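Local coordinates for protein pyridine synthase TbtD (Thermobispora bispora, PDB 5WA4) that probably catalyses the formal [4+2] aza-cycloaddition that forms the pyridine core of the thiopeptide thiomuracin, acting on a precursor whose leader peptide it binds, at residues I167-V172 with E225-V230; A174-L179 with G312-V317; S190-A195 with A342-A347; E210-H215 with R335-H340. All coordinates share one frame; numbering follows the deposited sequence.

Interaction 1 of 4, residues I167-V172 with E225-V230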
# COMPACT_ATOMS: atom_id res chain seq x y z
N ILE E 167 -26.14 19.65 -25.38
CA ILE E 167 -25.00 20.21 -26.06
C ILE E 167 -23.75 19.41 -25.67
O ILE E 167 -23.00 18.93 -26.53
CB ILE E 167 -24.82 21.69 -25.74
CG1 ILE E 167 -26.03 22.47 -26.28
CG2 ILE E 167 -23.49 22.19 -26.31
CD1 ILE E 167 -26.03 23.98 -25.96
N ALA E 168 -23.57 19.22 -24.36
CA ALA E 168 -22.44 18.45 -23.86
C ALA E 168 -22.43 17.04 -24.42
O ALA E 168 -21.37 16.51 -24.74
CB ALA E 168 -22.46 18.40 -22.37
N PHE E 169 -23.60 16.42 -24.57
CA PHE E 169 -23.61 15.07 -25.12
C PHE E 169 -23.00 15.09 -26.53
O PHE E 169 -22.10 14.31 -26.83
CB PHE E 169 -25.03 14.50 -25.15
CG PHE E 169 -25.12 13.09 -25.69
CD1 PHE E 169 -25.35 12.87 -27.05
CD2 PHE E 169 -24.98 12.00 -24.86
CE1 PHE E 169 -25.44 11.57 -27.55
CE2 PHE E 169 -25.08 10.70 -25.36
CZ PHE E 169 -25.31 10.49 -26.70
N ASP E 170 -23.48 16.01 -27.37
CA ASP E 170 -23.00 16.13 -28.74
C ASP E 170 -21.47 16.35 -28.79
O ASP E 170 -20.75 15.58 -29.43
CB ASP E 170 -23.72 17.28 -29.49
CG ASP E 170 -25.23 17.03 -29.71
OD1 ASP E 170 -25.69 15.88 -29.68
OD2 ASP E 170 -25.96 18.03 -29.95
N LEU E 171 -20.98 17.38 -28.10
CA LEU E 171 -19.55 17.70 -28.11
C LEU E 171 -18.70 16.53 -27.65
O LEU E 171 -17.75 16.12 -28.33
CB LEU E 171 -19.25 18.92 -27.25
CG LEU E 171 -19.91 20.19 -27.78
CD1 LEU E 171 -19.50 21.43 -26.97
CD2 LEU E 171 -19.62 20.34 -29.27
N VAL E 172 -19.03 15.98 -26.49
CA VAL E 172 -18.28 14.86 -25.93
C VAL E 172 -18.21 13.68 -26.91
O VAL E 172 -17.15 13.15 -27.17
CB VAL E 172 -18.89 14.42 -24.58
CG1 VAL E 172 -18.74 12.93 -24.35
CG2 VAL E 172 -18.28 15.21 -23.45
N GLU E 225 -29.89 6.82 -31.37
CA GLU E 225 -30.05 7.38 -32.70
C GLU E 225 -29.55 8.83 -32.78
O GLU E 225 -29.23 9.31 -33.88
CB GLU E 225 -31.51 7.24 -33.16
CG GLU E 225 -31.78 5.82 -33.69
CD GLU E 225 -33.26 5.50 -33.86
OE1 GLU E 225 -34.10 6.27 -33.36
OE2 GLU E 225 -33.58 4.47 -34.50
N ARG E 226 -29.41 9.51 -31.64
CA ARG E 226 -28.67 10.77 -31.66
C ARG E 226 -27.14 10.55 -31.72
O ARG E 226 -26.41 11.35 -32.30
CB ARG E 226 -29.01 11.63 -30.46
CG ARG E 226 -28.59 13.05 -30.67
CD ARG E 226 -28.75 13.89 -29.46
NE ARG E 226 -28.38 15.27 -29.77
CZ ARG E 226 -29.17 16.13 -30.40
NH1 ARG E 226 -30.37 15.75 -30.79
NH2 ARG E 226 -28.77 17.38 -30.63
N LEU E 227 -26.67 9.45 -31.15
CA LEU E 227 -25.24 9.15 -31.17
C LEU E 227 -24.81 8.74 -32.58
O LEU E 227 -23.78 9.20 -33.07
CB LEU E 227 -24.90 8.07 -30.14
CG LEU E 227 -23.48 7.50 -30.15
CD1 LEU E 227 -23.02 7.32 -28.72
CD2 LEU E 227 -23.41 6.17 -30.87
N ILE E 228 -25.59 7.89 -33.22
CA ILE E 228 -25.43 7.62 -34.66
C ILE E 228 -25.44 8.92 -35.49
O ILE E 228 -24.67 9.06 -36.44
CB ILE E 228 -26.55 6.70 -35.18
CG1 ILE E 228 -26.49 5.35 -34.47
CG2 ILE E 228 -26.40 6.49 -36.67
CD1 ILE E 228 -27.53 4.37 -34.95
N ALA E 229 -26.29 9.87 -35.11
CA ALA E 229 -26.39 11.13 -35.85
C ALA E 229 -25.24 12.11 -35.54
O ALA E 229 -24.81 12.86 -36.43
CB ALA E 229 -27.75 11.78 -35.57
N VAL E 230 -24.76 12.12 -34.29
CA VAL E 230 -23.66 13.01 -33.91
C VAL E 230 -22.35 12.52 -34.51
O VAL E 230 -21.53 13.31 -34.99
CB VAL E 230 -23.51 13.12 -32.38
CG1 VAL E 230 -22.10 13.51 -31.99
CG2 VAL E 230 -24.48 14.12 -31.84
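Arg226 reaches across from segment 225-230 to Asp170 of 167-172 with an extended side chain, CG anti to the backbone N. Beyond CB, the chain already runs past the carboxylate: CG of Arg226 is 4.2 Å and CD 3.7 Å from OD1 of Asp170, and the Phe169 ring lies oblique to CD. NE follows and donates to OD1 of Asp170 at 2.8 Å, while NH2 donates to OD2 of the same carboxylate at 3.0 Å in a nearly straight bond (170°). The arginine thus grips side-on, each oxygen accepting through its syn lone pair, and the guanidinium and carboxylate planes are only 17° apart, so the paired bonds hold both groups flat and fix their rotation. Val230, one turn beyond Arg226, sets CG2 beside OD1 of Asp170, so a methyl lies against one oxygen of the ion pair. Leu227 places its CB at the edge of the Phe169 ring, 4.2 Å from CZ. The two helical segments cross at -50° with axes 10.0 Å apart. Phe169 and Arg226 also pack on the bound peptide, and beyond the contact helix 332-352 lies against Leu227, helix 244-265 against Asp170, and helix 307-328 against Ala168, Leu171 and Val172.

Interaction 2 of 4, residues A174-L179 with G312-V317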
# COMPACT_ATOMS: atom_id res chain seq x y z
N ALA E 174 -18.66 13.73 -30.17
CA ALA E 174 -18.06 14.11 -31.45
C ALA E 174 -16.53 14.07 -31.39
O ALA E 174 -15.87 13.55 -32.30
CB ALA E 174 -18.53 15.48 -31.87
N THR E 175 -15.99 14.61 -30.30
CA THR E 175 -14.56 14.56 -30.04
C THR E 175 -14.03 13.12 -29.97
O THR E 175 -12.97 12.81 -30.56
CB THR E 175 -14.23 15.31 -28.75
OG1 THR E 175 -14.68 16.66 -28.88
CG2 THR E 175 -12.74 15.32 -28.49
N ALA E 176 -14.74 12.22 -29.29
CA ALA E 176 -14.25 10.85 -29.17
C ALA E 176 -14.34 10.12 -30.49
O ALA E 176 -13.58 9.18 -30.72
CB ALA E 176 -15.00 10.07 -28.12
N HIS E 177 -15.26 10.53 -31.36
CA HIS E 177 -15.41 9.82 -32.63
C HIS E 177 -14.39 10.33 -33.65
O HIS E 177 -13.70 9.55 -34.32
CB HIS E 177 -16.82 9.94 -33.20
CG HIS E 177 -17.08 9.01 -34.34
ND1 HIS E 177 -16.77 7.67 -34.30
CD2 HIS E 177 -17.57 9.24 -35.59
CE1 HIS E 177 -17.08 7.11 -35.45
NE2 HIS E 177 -17.57 8.04 -36.25
N ALA E 178 -14.29 11.65 -33.75
CA ALA E 178 -13.49 12.29 -34.77
C ALA E 178 -12.01 12.31 -34.41
O ALA E 178 -11.16 11.95 -35.23
CB ALA E 178 -14.00 13.71 -35.01
N LEU E 179 -11.69 12.74 -33.19
CA LEU E 179 -10.30 12.97 -32.84
C LEU E 179 -9.61 11.81 -32.13
O LEU E 179 -8.51 12.00 -31.60
CB LEU E 179 -10.19 14.22 -31.96
CG LEU E 179 -10.53 15.54 -32.64
CD1 LEU E 179 -11.86 16.06 -32.13
CD2 LEU E 179 -9.44 16.58 -32.42
N GLY E 312 -1.63 10.70 -26.32
CA GLY E 312 -1.49 11.82 -25.42
C GLY E 312 -2.28 12.99 -25.95
O GLY E 312 -2.80 13.80 -25.20
N ALA E 313 -2.39 13.09 -27.26
CA ALA E 313 -2.97 14.25 -27.90
C ALA E 313 -4.49 14.16 -27.80
O ALA E 313 -5.17 15.16 -27.51
CB ALA E 313 -2.51 14.35 -29.37
N TYR E 314 -5.01 12.96 -28.03
CA TYR E 314 -6.41 12.67 -27.80
C TYR E 314 -6.82 13.06 -26.37
O TYR E 314 -7.74 13.84 -26.20
CB TYR E 314 -6.71 11.19 -28.06
CG TYR E 314 -8.15 10.86 -27.72
CD1 TYR E 314 -9.18 11.26 -28.55
CD2 TYR E 314 -8.47 10.17 -26.56
CE1 TYR E 314 -10.51 10.98 -28.24
CE2 TYR E 314 -9.78 9.88 -26.24
CZ TYR E 314 -10.80 10.29 -27.08
OH TYR E 314 -12.11 10.01 -26.77
N ARG E 315 -6.12 12.54 -25.34
CA ARG E 315 -6.48 12.89 -23.98
C ARG E 315 -6.42 14.40 -23.72
O ARG E 315 -7.22 14.92 -22.95
CB ARG E 315 -5.64 12.14 -22.91
CG ARG E 315 -5.53 10.58 -23.02
CD ARG E 315 -5.70 9.93 -21.58
NE ARG E 315 -7.13 9.70 -21.29
CZ ARG E 315 -7.73 8.51 -21.15
NH1 ARG E 315 -7.03 7.38 -21.10
NH2 ARG E 315 -9.04 8.47 -20.94
N LEU E 316 -5.52 15.12 -24.37
CA LEU E 316 -5.48 16.56 -24.11
C LEU E 316 -6.72 17.23 -24.69
O LEU E 316 -7.24 18.23 -24.16
CB LEU E 316 -4.22 17.20 -24.69
CG LEU E 316 -4.09 18.68 -24.35
CD1 LEU E 316 -2.75 19.03 -23.73
CD2 LEU E 316 -4.31 19.51 -25.60
N VAL E 317 -7.21 16.66 -25.78
CA VAL E 317 -8.22 17.33 -26.57
C VAL E 317 -9.62 16.96 -26.00
O VAL E 317 -10.49 17.84 -25.84
CB VAL E 317 -8.01 16.99 -28.08
CG1 VAL E 317 -8.73 15.74 -28.53
CG2 VAL E 317 -8.30 18.17 -28.92
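The Tyr314 phenol ring meets segment 174-179 along its edge, not over a face: the carbonyl O of Leu179, the carbonyl O of Thr175 and CA of Ala176 all lie near the ring plane. O of Leu179 is 3.2 Å from CD1 of Tyr314, and O of Thr175 is 3.8 Å from CE1 on the same ring side. With CG anti to the backbone N (chi1 176°), the ring is carried across to the partner segment so that its hydroxyl arrives beside Ala176, OH lying 3.2 Å from CB. That hydroxyl is hydrogen-bonded to OG of Ser190 on helix 184-201, which anchors the far end of the ring. The two segments run nearly antiparallel at 164°, with axes 10.5 Å apart, a helix-on-helix packing inside the helical part of this relative of the lantibiotic dehydratase C-terminal family; Leu179 is where helix 164-178 gives way to a non-helical backbone. One turn on from Tyr314, Val317 turns both methyls to the partner segment. Its CG1 stands 4.0 Å from CG2 of Thr175, and its CG2 stands 4.0 Å from CD2 of Leu179, whose side chain crosses that of Val317 at about a right angle. While CG2 of Thr175 points into this apolar patch, OG1 takes the other branch and is hydrogen-bonded to NE1 of Trp249 and to the backbone O of Leu171. Leu253 of helix 244-265 packs on Thr175, Leu179 and Val317 together.

Interaction 3 of 4, residues S190-A195 with A342-A347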
# COMPACT_ATOMS: atom_id res chain seq x y z
N SER E 190 -12.95 5.54 -23.21
CA SER E 190 -12.47 6.70 -22.46
C SER E 190 -13.63 7.53 -21.94
O SER E 190 -13.49 8.29 -20.97
CB SER E 190 -11.55 7.57 -23.32
OG SER E 190 -12.29 8.35 -24.25
N LEU E 191 -14.79 7.37 -22.58
CA LEU E 191 -16.04 7.96 -22.10
C LEU E 191 -16.57 7.22 -20.88
O LEU E 191 -17.03 7.85 -19.94
CB LEU E 191 -17.08 7.96 -23.21
CG LEU E 191 -16.79 9.01 -24.28
CD1 LEU E 191 -18.00 9.20 -25.17
CD2 LEU E 191 -16.37 10.33 -23.66
N ARG E 192 -16.50 5.89 -20.89
CA ARG E 192 -16.92 5.13 -19.70
C ARG E 192 -15.96 5.36 -18.54
O ARG E 192 -16.37 5.65 -17.41
CB ARG E 192 -17.03 3.63 -19.99
CG ARG E 192 -17.54 2.87 -18.76
CD ARG E 192 -18.62 1.84 -19.08
NE ARG E 192 -19.93 2.40 -19.42
CZ ARG E 192 -20.69 1.95 -20.42
NH1 ARG E 192 -20.29 0.94 -21.18
NH2 ARG E 192 -21.87 2.50 -20.66
N SER E 193 -14.67 5.24 -18.84
CA SER E 193 -13.63 5.40 -17.84
C SER E 193 -13.78 6.68 -16.99
O SER E 193 -13.57 6.65 -15.77
CB SER E 193 -12.27 5.37 -18.53
OG SER E 193 -11.27 5.84 -17.65
N HIS E 194 -14.16 7.79 -17.64
CA HIS E 194 -14.28 9.08 -16.97
C HIS E 194 -15.36 9.02 -15.93
O HIS E 194 -15.13 9.38 -14.77
CB HIS E 194 -14.57 10.19 -18.00
CG HIS E 194 -14.42 11.59 -17.48
ND1 HIS E 194 -13.27 12.05 -16.86
CD2 HIS E 194 -15.24 12.67 -17.57
CE1 HIS E 194 -13.41 13.33 -16.55
NE2 HIS E 194 -14.59 13.73 -16.98
N ALA E 195 -16.54 8.52 -16.33
CA ALA E 195 -17.70 8.46 -15.44
C ALA E 195 -17.44 7.49 -14.29
O ALA E 195 -17.73 7.79 -13.13
CB ALA E 195 -18.96 8.06 -16.22
N ALA E 342 -23.21 8.57 -22.89
CA ALA E 342 -22.58 8.36 -24.19
C ALA E 342 -22.09 6.94 -24.27
O ALA E 342 -22.35 6.27 -25.26
CB ALA E 342 -21.45 9.32 -24.41
N ALA E 343 -21.44 6.47 -23.22
CA ALA E 343 -20.84 5.14 -23.28
C ALA E 343 -21.90 4.02 -23.35
O ALA E 343 -21.70 3.02 -24.04
CB ALA E 343 -19.89 4.91 -22.09
N ASP E 344 -23.01 4.19 -22.66
CA ASP E 344 -24.14 3.26 -22.81
C ASP E 344 -24.63 3.25 -24.27
O ASP E 344 -24.79 2.19 -24.86
CB ASP E 344 -25.32 3.62 -21.87
CG ASP E 344 -25.18 3.00 -20.47
OD1 ASP E 344 -24.35 2.08 -20.28
OD2 ASP E 344 -25.91 3.44 -19.56
N ALA E 345 -24.85 4.43 -24.85
CA ALA E 345 -25.29 4.55 -26.23
C ALA E 345 -24.30 3.91 -27.22
O ALA E 345 -24.70 3.12 -28.08
CB ALA E 345 -25.50 5.99 -26.58
N ALA E 346 -23.02 4.25 -27.08
CA ALA E 346 -21.98 3.67 -27.92
C ALA E 346 -21.97 2.16 -27.82
O ALA E 346 -21.88 1.48 -28.82
CB ALA E 346 -20.63 4.22 -27.56
N ALA E 347 -22.07 1.63 -26.61
CA ALA E 347 -22.01 0.19 -26.41
C ALA E 347 -23.14 -0.50 -27.18
O ALA E 347 -22.97 -1.62 -27.70
CB ALA E 347 -22.09 -0.15 -24.92
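Arg192 and Asp344 cross at about a right angle, with their guanidinium and carboxylate planes 53° apart, so the pair meets tip to tip through a single nitrogen instead of the flat two-nitrogen grip. NH2 of Arg192 forms the salt bridge, 2.5 Å from OD1 of Asp344. The arginine gets there by leaving its helix with CG anti to the backbone N (chi1 -177°) and then bending at chi2 and chi3, which lays the guanidinium on the facing helix. One face of that guanidinium rests on the methyl of Ala343, whose CB is 3.5 Å from CZ of Arg192; at the edge of the group, CB of Ala347 lies 4.3 Å from NH1. Asp344 points its CB away from segment 190-195, and the carboxylate comes back to the arginine with CG beside its own backbone N.

Leu191 makes the apolar half of the contact. Its CG is anti to the carbonyl carbon, and CD1 ends 3.5 Å from CB of Ala342, while its CB faces CB of Ala343 at 4.3 Å. The second charge partner of Arg192 lies across the subunit boundary, where NH1 forms a salt bridge with Glu210 of the second subunit; Ala347 likewise packs on Asp214 of that subunit.

The helical segments run roughly antiparallel, crossing at -146° with axes 8.8 Å apart. The alanines let the two helices approach this closely, and their crossing lies beside the ion pairs that Arg192 makes at the subunit interface.

Interaction 4 of 4, residues E210-H215 with R335-H340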
# COMPACT_ATOMS: atom_id res chain seq x y z
N GLU E 210 -26.94 2.36 -11.45
CA GLU E 210 -28.12 1.74 -12.04
C GLU E 210 -29.21 2.76 -12.19
O GLU E 210 -30.09 2.57 -13.01
CB GLU E 210 -28.60 0.57 -11.23
CG GLU E 210 -27.73 -0.60 -11.51
CD GLU E 210 -27.30 -1.24 -10.24
OE1 GLU E 210 -28.16 -1.34 -9.33
OE2 GLU E 210 -26.08 -1.46 -10.11
N LEU E 211 -29.15 3.84 -11.42
CA LEU E 211 -30.07 4.94 -11.66
C LEU E 211 -29.81 5.47 -13.08
O LEU E 211 -30.75 5.79 -13.82
CB LEU E 211 -29.89 6.03 -10.62
CG LEU E 211 -30.71 5.92 -9.34
CD1 LEU E 211 -30.21 6.95 -8.32
CD2 LEU E 211 -32.22 6.06 -9.62
N TRP E 212 -28.53 5.52 -13.46
CA TRP E 212 -28.11 5.95 -14.80
C TRP E 212 -28.36 4.86 -15.84
O TRP E 212 -29.00 5.13 -16.85
CB TRP E 212 -26.63 6.36 -14.78
CG TRP E 212 -26.40 7.68 -14.06
CD1 TRP E 212 -27.36 8.52 -13.58
CD2 TRP E 212 -25.14 8.29 -13.73
NE1 TRP E 212 -26.79 9.61 -12.98
CE2 TRP E 212 -25.43 9.50 -13.05
CE3 TRP E 212 -23.80 7.94 -13.94
CZ2 TRP E 212 -24.43 10.35 -12.58
CZ3 TRP E 212 -22.81 8.80 -13.48
CH2 TRP E 212 -23.13 9.99 -12.81
N ARG E 213 -27.90 3.63 -15.59
CA ARG E 213 -28.16 2.51 -16.52
C ARG E 213 -29.67 2.30 -16.73
O ARG E 213 -30.07 1.83 -17.79
CB ARG E 213 -27.51 1.20 -16.02
CG ARG E 213 -26.09 1.36 -15.47
CD ARG E 213 -25.06 0.36 -15.99
NE ARG E 213 -24.64 -0.69 -15.05
CZ ARG E 213 -23.40 -1.19 -15.01
NH1 ARG E 213 -22.45 -0.70 -15.81
NH2 ARG E 213 -23.08 -2.16 -14.15
N ASP E 214 -30.49 2.66 -15.75
CA ASP E 214 -31.95 2.60 -15.87
C ASP E 214 -32.49 3.76 -16.70
O ASP E 214 -33.25 3.57 -17.64
CB ASP E 214 -32.64 2.60 -14.50
CG ASP E 214 -32.53 1.27 -13.77
OD1 ASP E 214 -31.75 0.40 -14.22
OD2 ASP E 214 -33.21 1.08 -12.74
N HIS E 215 -32.10 4.98 -16.33
CA HIS E 215 -32.49 6.17 -17.08
C HIS E 215 -32.09 6.06 -18.54
O HIS E 215 -32.74 6.62 -19.42
CB HIS E 215 -31.85 7.42 -16.49
CG HIS E 215 -32.04 8.64 -17.34
ND1 HIS E 215 -33.25 9.28 -17.45
CD2 HIS E 215 -31.19 9.30 -18.15
CE1 HIS E 215 -33.13 10.31 -18.27
NE2 HIS E 215 -31.89 10.34 -18.71
N ARG E 335 -21.57 16.45 -16.16
CA ARG E 335 -20.57 15.94 -17.10
C ARG E 335 -20.42 14.43 -16.99
O ARG E 335 -20.50 13.73 -18.02
CB ARG E 335 -19.21 16.60 -16.87
CG ARG E 335 -18.22 16.37 -18.05
CD ARG E 335 -16.76 16.42 -17.59
NE ARG E 335 -16.60 17.52 -16.66
CZ ARG E 335 -15.92 17.44 -15.52
NH1 ARG E 335 -15.32 16.31 -15.19
NH2 ARG E 335 -15.84 18.50 -14.72
N PHE E 336 -20.22 13.92 -15.77
CA PHE E 336 -20.11 12.47 -15.60
C PHE E 336 -21.36 11.73 -16.07
O PHE E 336 -21.26 10.65 -16.66
CB PHE E 336 -19.79 12.13 -14.16
CG PHE E 336 -18.45 12.67 -13.73
CD1 PHE E 336 -17.30 12.31 -14.43
CD2 PHE E 336 -18.34 13.56 -12.68
CE1 PHE E 336 -16.05 12.82 -14.07
CE2 PHE E 336 -17.09 14.07 -12.32
CZ PHE E 336 -15.95 13.71 -13.01
N LEU E 337 -22.54 12.31 -15.87
CA LEU E 337 -23.77 11.67 -16.32
C LEU E 337 -23.82 11.61 -17.84
O LEU E 337 -24.12 10.55 -18.41
CB LEU E 337 -24.99 12.42 -15.80
CG LEU E 337 -26.34 12.04 -16.40
CD1 LEU E 337 -26.69 10.63 -15.99
CD2 LEU E 337 -27.40 13.06 -15.98
N VAL E 338 -23.54 12.74 -18.48
CA VAL E 338 -23.44 12.76 -19.95
C VAL E 338 -22.41 11.74 -20.53
O VAL E 338 -22.74 11.01 -21.47
CB VAL E 338 -23.10 14.17 -20.43
CG1 VAL E 338 -22.59 14.15 -21.84
CG2 VAL E 338 -24.34 15.04 -20.31
N CYS E 339 -21.21 11.64 -19.95
CA CYS E 339 -20.25 10.62 -20.41
C CYS E 339 -20.81 9.24 -20.18
O CYS E 339 -20.62 8.35 -21.00
CB CYS E 339 -18.89 10.71 -19.71
SG CYS E 339 -17.98 12.27 -19.86
N HIS E 340 -21.47 9.04 -19.05
CA HIS E 340 -21.95 7.71 -18.77
C HIS E 340 -23.03 7.32 -19.81
O HIS E 340 -23.06 6.18 -20.30
CB HIS E 340 -22.50 7.61 -17.37
CG HIS E 340 -22.97 6.24 -17.01
ND1 HIS E 340 -22.15 5.32 -16.39
CD2 HIS E 340 -24.15 5.62 -17.24
CE1 HIS E 340 -22.82 4.19 -16.23
NE2 HIS E 340 -24.03 4.35 -16.74
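The indole of Trp212 is held between a methyl of Leu337 and the oblique imidazole of His340, with CD1 of Leu337 over the face of its five-membered ring in a CH-pi contact. Trp212 points from segment 210-215 into the facing helix with CG beside its own backbone N (chi1 -72°), and Leu337, its CG anti to the backbone N, sends CD1 over the pyrrole part while its CB follows along the benzo part, 3.9 Å from CZ2 of Trp212. The six-membered ring of the indole and the imidazole of His340 have their planes 52° apart and their centroids 5.4 Å apart. CE3 of Trp212 lies over a face of that imidazole, 3.6 Å from CG of His340, and CB of Trp212 is equally close to CD2 of the same ring. At the imidazole edge the aliphatic part of Arg213 passes by, with CG 3.8 Å from NE2 of His340. The far end of the indole touches Phe336, whose CB is 4.2 Å from CH2 of Trp212; the phenyl ring itself leads away and stacks with Tyr198. Also on helix 205-218, Asp214 forms a salt bridge with Arg188 of the second subunit. Trp212 and Leu337 both pack on an apolar side chain of the bound peptide, as does Leu211, so this tryptophan-leucine pair between segments crossing at -51° forms part of the leader-peptide binding site.

How the interactions relate
All four contacts lie in the helical part of the chain, between helix 164-178 and helix 332-352. Interactions 1 and 2 share helix 164-178, with centres 15 Å apart; interactions 3 and 4 share helix 332-352, with centres 9 Å apart. Along the chain the segments of interactions 1 and 2 alternate with each other and with those of the other two, whereas both segments of interaction 4 fall between those of interaction 3. Interactions 2 and 3 touch, their centres 14 Å apart, and Phe169 packing on Ala342 and Val338 joins interaction 1 to interactions 3 and 4. One helical bundle thus connects the bound peptide, touched by interactions 1 and 4, with the second subunit, touched by interactions 3 and 4.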